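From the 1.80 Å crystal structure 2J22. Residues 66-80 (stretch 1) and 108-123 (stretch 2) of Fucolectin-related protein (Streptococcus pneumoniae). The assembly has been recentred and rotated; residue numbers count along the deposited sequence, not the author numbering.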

# COMPACT_ATOMS: atom_id res chain seq x y z
N GLN A 66 12.33 9.19 6.65
CA GLN A 66 13.43 8.64 7.46
C GLN A 66 12.97 7.33 8.07
O GLN A 66 11.77 7.03 8.06
CB GLN A 66 13.83 9.63 8.54
CG GLN A 66 12.69 10.08 9.40
CD GLN A 66 13.09 10.21 10.87
OE1 GLN A 66 12.33 10.75 11.66
NE2 GLN A 66 14.26 9.66 11.24
N THR A 67 13.92 6.57 8.62
CA THR A 67 13.64 5.32 9.31
C THR A 67 12.69 5.55 10.46
O THR A 67 12.83 6.54 11.21
CB THR A 67 14.97 4.69 9.81
OG1 THR A 67 15.80 4.41 8.67
CG2 THR A 67 14.76 3.31 10.45
N GLU A 68 11.68 4.67 10.59
CA GLU A 68 10.70 4.83 11.66
C GLU A 68 10.53 3.48 12.27
O GLU A 68 10.76 2.47 11.59
CB GLU A 68 9.32 5.39 11.17
CG GLU A 68 9.35 6.84 10.62
CD GLU A 68 9.54 7.97 11.65
OE1 GLU A 68 9.52 7.75 12.88
OE2 GLU A 68 9.72 9.13 11.22
N GLU A 69 10.17 3.48 13.56
CA GLU A 69 9.72 2.27 14.26
C GLU A 69 8.27 2.01 13.95
O GLU A 69 7.41 2.73 14.39
CB GLU A 69 9.96 2.37 15.78
CG GLU A 69 11.44 2.45 16.14
CD GLU A 69 11.63 2.78 17.61
OE1 GLU A 69 11.28 1.92 18.46
OE2 GLU A 69 12.06 3.93 17.89
N LEU A 70 8.01 0.92 13.21
CA LEU A 70 6.72 0.69 12.61
C LEU A 70 5.91 -0.21 13.51
O LEU A 70 6.34 -1.32 13.77
CB LEU A 70 6.88 0.04 11.22
CG LEU A 70 7.85 0.79 10.28
CD1 LEU A 70 8.10 0.05 8.97
CD2 LEU A 70 7.35 2.21 10.04
N GLU A 71 4.71 0.23 13.91
CA GLU A 71 3.86 -0.53 14.84
C GLU A 71 2.84 -1.34 14.07
O GLU A 71 2.64 -2.52 14.35
CB GLU A 71 3.09 0.35 15.84
CG GLU A 71 3.97 1.22 16.70
CD GLU A 71 4.96 0.37 17.48
OE1 GLU A 71 4.49 -0.70 18.00
OE2 GLU A 71 6.17 0.76 17.53
N LYS A 72 2.19 -0.70 13.09
CA LYS A 72 1.06 -1.33 12.44
C LYS A 72 1.05 -0.86 11.00
O LYS A 72 1.41 0.32 10.73
CB LYS A 72 -0.24 -0.90 13.17
CG LYS A 72 -1.54 -1.71 12.81
CD LYS A 72 -2.72 -0.92 13.36
CE LYS A 72 -3.55 -1.64 14.40
NZ LYS A 72 -4.53 -0.62 14.94
N LEU A 73 0.64 -1.75 10.11
CA LEU A 73 0.28 -1.39 8.73
C LEU A 73 -1.20 -1.77 8.49
O LEU A 73 -1.60 -2.91 8.80
CB LEU A 73 1.23 -2.04 7.72
CG LEU A 73 0.86 -2.17 6.25
CD1 LEU A 73 0.96 -0.78 5.62
CD2 LEU A 73 1.92 -3.12 5.64
N ILE A 74 -2.00 -0.81 8.00
CA ILE A 74 -3.34 -1.15 7.55
C ILE A 74 -3.55 -0.79 6.00
O ILE A 74 -3.18 0.31 5.54
CB ILE A 74 -4.47 -0.56 8.47
CG1 ILE A 74 -4.14 -0.67 9.96
CG2 ILE A 74 -5.77 -1.27 8.22
CD1 ILE A 74 -5.23 0.00 10.92
N ILE A 75 -3.97 -1.80 5.24
CA ILE A 75 -4.24 -1.67 3.80
C ILE A 75 -5.76 -1.79 3.57
O ILE A 75 -6.39 -2.75 4.02
CB ILE A 75 -3.49 -2.76 3.01
CG1 ILE A 75 -1.98 -2.51 3.08
CG2 ILE A 75 -3.98 -2.85 1.53
CD1 ILE A 75 -1.18 -3.80 3.07
N TYR A 76 -6.33 -0.80 2.90
CA TYR A 76 -7.77 -0.72 2.58
C TYR A 76 -7.91 -0.97 1.09
O TYR A 76 -7.21 -0.36 0.29
CB TYR A 76 -8.33 0.65 2.96
CG TYR A 76 -8.54 0.78 4.45
CD1 TYR A 76 -9.66 0.21 5.04
CD2 TYR A 76 -7.58 1.37 5.28
CE1 TYR A 76 -9.86 0.24 6.39
CE2 TYR A 76 -7.78 1.40 6.69
CZ TYR A 76 -8.93 0.84 7.21
OH TYR A 76 -9.21 0.88 8.54
N ASN A 77 -8.70 -1.97 0.72
CA ASN A 77 -8.86 -2.32 -0.69
C ASN A 77 -9.89 -1.43 -1.41
O ASN A 77 -10.72 -0.81 -0.76
CB ASN A 77 -9.37 -3.77 -0.72
CG ASN A 77 -9.19 -4.45 -2.08
OD1 ASN A 77 -8.63 -3.89 -3.00
ND2 ASN A 77 -9.67 -5.71 -2.18
N ARG A 78 -9.85 -1.38 -2.73
CA ARG A 78 -10.98 -0.95 -3.53
C ARG A 78 -12.22 -1.79 -3.13
O ARG A 78 -12.06 -2.94 -2.69
CB ARG A 78 -10.69 -1.22 -5.02
CG ARG A 78 -11.73 -0.61 -6.01
CD ARG A 78 -11.37 -0.79 -7.50
NE ARG A 78 -12.49 -0.32 -8.34
CZ ARG A 78 -12.47 -0.41 -9.66
NH1 ARG A 78 -11.43 -0.98 -10.27
NH2 ARG A 78 -13.51 0.00 -10.38
N THR A 79 -13.41 -1.21 -3.23
CA THR A 79 -14.65 -1.88 -2.82
C THR A 79 -15.78 -1.89 -3.89
O THR A 79 -16.67 -2.71 -3.82
CB THR A 79 -15.22 -1.28 -1.47
OG1 THR A 79 -15.56 0.09 -1.66
CG2 THR A 79 -14.18 -1.26 -0.34
N ASP A 80 -15.77 -1.01 -4.88
CA ASP A 80 -16.92 -0.95 -5.80
C ASP A 80 -16.96 -2.09 -6.84
O ASP A 80 -18.03 -2.55 -7.19
CB ASP A 80 -16.98 0.39 -6.50
CG ASP A 80 -15.77 0.61 -7.42
OD1 ASP A 80 -14.66 0.84 -6.90
OD2 ASP A 80 -15.82 0.52 -8.65
N SER A 108 -5.01 -13.59 -0.02
CA SER A 108 -6.20 -12.81 -0.33
C SER A 108 -6.73 -12.08 0.91
O SER A 108 -6.36 -12.38 2.04
CB SER A 108 -7.30 -13.70 -0.95
OG SER A 108 -7.86 -14.57 0.02
N LEU A 109 -7.58 -11.09 0.64
CA LEU A 109 -8.28 -10.36 1.69
C LEU A 109 -9.67 -10.96 1.78
O LEU A 109 -10.28 -11.27 0.75
CB LEU A 109 -8.41 -8.89 1.30
CG LEU A 109 -7.38 -7.91 1.80
CD1 LEU A 109 -6.01 -8.23 1.28
CD2 LEU A 109 -7.78 -6.48 1.40
N GLU A 110 -10.17 -11.13 2.98
CA GLU A 110 -11.57 -11.51 3.12
C GLU A 110 -12.52 -10.34 3.30
O GLU A 110 -13.69 -10.40 2.87
CB GLU A 110 -11.74 -12.46 4.26
CG GLU A 110 -11.52 -13.89 3.82
CD GLU A 110 -11.70 -14.85 4.95
OE1 GLU A 110 -11.10 -15.93 4.87
OE2 GLU A 110 -12.44 -14.51 5.92
N SER A 111 -12.04 -9.28 3.95
CA SER A 111 -12.88 -8.09 4.11
C SER A 111 -12.27 -6.99 3.27
O SER A 111 -11.34 -7.25 2.53
CB SER A 111 -13.02 -7.66 5.58
OG SER A 111 -11.75 -7.54 6.19
N ASN A 112 -12.78 -5.78 3.39
CA ASN A 112 -12.22 -4.70 2.61
C ASN A 112 -10.86 -4.21 3.13
O ASN A 112 -10.37 -3.23 2.64
CB ASN A 112 -13.21 -3.54 2.43
CG ASN A 112 -13.59 -2.83 3.75
OD1 ASN A 112 -12.85 -2.87 4.77
ND2 ASN A 112 -14.75 -2.15 3.73
N ASN A 113 -10.27 -4.91 4.10
CA ASN A 113 -9.01 -4.46 4.69
C ASN A 113 -8.15 -5.55 5.36
O ASN A 113 -8.65 -6.64 5.67
CB ASN A 113 -9.23 -3.25 5.61
CG ASN A 113 -9.78 -3.64 6.97
OD1 ASN A 113 -10.99 -3.75 7.16
ND2 ASN A 113 -8.89 -3.88 7.91
N LEU A 114 -6.86 -5.26 5.56
CA LEU A 114 -5.94 -6.15 6.28
C LEU A 114 -5.02 -5.35 7.19
O LEU A 114 -4.46 -4.35 6.78
CB LEU A 114 -5.15 -7.04 5.33
CG LEU A 114 -3.71 -7.45 5.64
CD1 LEU A 114 -3.61 -8.83 6.18
CD2 LEU A 114 -2.79 -7.30 4.40
N SER A 115 -4.88 -5.82 8.42
CA SER A 115 -4.06 -5.17 9.42
C SER A 115 -2.86 -6.06 9.68
O SER A 115 -2.99 -7.28 9.75
CB SER A 115 -4.85 -4.88 10.71
OG SER A 115 -4.29 -3.79 11.44
N ILE A 116 -1.67 -5.46 9.76
CA ILE A 116 -0.46 -6.21 10.06
C ILE A 116 0.25 -5.52 11.22
O ILE A 116 0.52 -4.33 11.14
CB ILE A 116 0.46 -6.23 8.84
CG1 ILE A 116 -0.27 -6.79 7.61
CG2 ILE A 116 1.75 -6.96 9.17
CD1 ILE A 116 0.10 -8.21 7.24
N ASP A 117 0.54 -6.25 12.30
CA ASP A 117 1.29 -5.63 13.39
C ASP A 117 2.75 -5.81 13.00
O ASP A 117 3.10 -6.81 12.39
CB ASP A 117 1.00 -6.26 14.76
CG ASP A 117 -0.33 -5.77 15.38
OD1 ASP A 117 -0.76 -4.61 15.15
OD2 ASP A 117 -1.02 -6.50 16.14
N LEU A 118 3.59 -4.82 13.25
CA LEU A 118 4.97 -4.92 12.80
C LEU A 118 5.89 -4.92 13.99
O LEU A 118 7.12 -4.98 13.85
CB LEU A 118 5.32 -3.76 11.84
CG LEU A 118 4.68 -3.89 10.45
CD1 LEU A 118 4.92 -2.65 9.57
CD2 LEU A 118 5.07 -5.21 9.72
N LYS A 119 5.28 -4.79 15.17
CA LYS A 119 6.00 -4.66 16.45
C LYS A 119 7.29 -3.82 16.49
O LYS A 119 8.32 -4.31 16.97
CB LYS A 119 6.32 -6.06 16.99
CG LYS A 119 5.24 -7.07 16.73
CD LYS A 119 4.82 -7.68 18.05
CE LYS A 119 3.37 -7.46 18.30
NZ LYS A 119 2.86 -8.73 18.87
N GLY A 120 7.26 -2.57 15.99
CA GLY A 120 8.43 -1.70 16.06
C GLY A 120 9.58 -2.01 15.09
O GLY A 120 10.67 -1.42 15.18
N LEU A 121 9.36 -2.93 14.14
CA LEU A 121 10.24 -3.04 12.97
C LEU A 121 10.71 -1.65 12.43
O LEU A 121 9.87 -0.77 12.14
CB LEU A 121 9.49 -3.81 11.86
CG LEU A 121 10.18 -4.01 10.52
CD1 LEU A 121 11.37 -4.98 10.71
CD2 LEU A 121 9.12 -4.50 9.47
N LYS A 122 12.04 -1.42 12.33
CA LYS A 122 12.56 -0.18 11.74
C LYS A 122 12.61 -0.30 10.21
O LYS A 122 13.19 -1.27 9.69
CB LYS A 122 13.95 0.18 12.30
CG LYS A 122 13.94 0.61 13.81
CD LYS A 122 15.35 0.77 14.32
CE LYS A 122 15.33 1.55 15.64
NZ LYS A 122 14.64 0.77 16.68
N GLY A 123 11.94 0.65 9.52
CA GLY A 123 11.96 0.74 8.06
C GLY A 123 11.74 2.16 7.56
O GLY A 123 11.19 3.03 8.31
O HOH W 1 2.84 -4.10 16.43
O HOH W 2 -11.24 -7.04 -0.18
O HOH W 3 -11.53 -0.28 1.68

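One strand of stretch 1 pairs antiparallel with two strand segments of stretch 2, mainly through backbone hydrogen bonds. The strand of stretch 1 runs at 171° to the first strand of stretch 2, and paired amides and carbonyls hold the register. L73 and I116 bond reciprocally (L73 N to I116 O 2.8 Å, I116 N to L73 O 2.7 Å), as do I75 and L114 (I75 N to L114 O and L114 N to I75 O, both 3.0 Å). Nearly straight bonds continue the ladder at both ends of this segment, from N77 N to N112 O (2.8 Å) and from L118 N to E71 O (2.7 Å). The second stretch then folds through a type I' turn from L118 to L121, closed by L121 N to L118 O (3.1 Å). The positive phi angles of K119 and G120 suit this turn, and G120 N reaches L70 O at 2.7 Å in a weak, bent bond. Beyond the corner, L70 N donates to L121 O (2.7 Å), and E68 and G123 form another reciprocal pair (E68 N to G123 O 2.9 Å, G123 N to E68 O 3.0 Å). Water 1 accepts from K119 N (2.8 Å) and donates to E71 O (2.6 Å), tying the turn to the neighbouring strand; water 2 links N77 ND2 (2.9 Å) to S111 O (2.7 Å).

Side chains add less polar bonding: E69 OE1 and K122 NZ form a long salt bridge at 4.0 Å. On the face carrying L70, L73 and I75, packing is apolar. L118 CD1 lies 3.7 Å from L70 CB and 4.2 Å from L73 CB, while I75 CD1 meets L114 CD2 at 4.1 Å. G123 leaves room here: an ideal CB would lie only 3.2 Å from L70 CD1. The other face is more mixed, with I74 CG1 3.5 Å from S115 OG and Y76 CD1 3.5 Å from N113 CB.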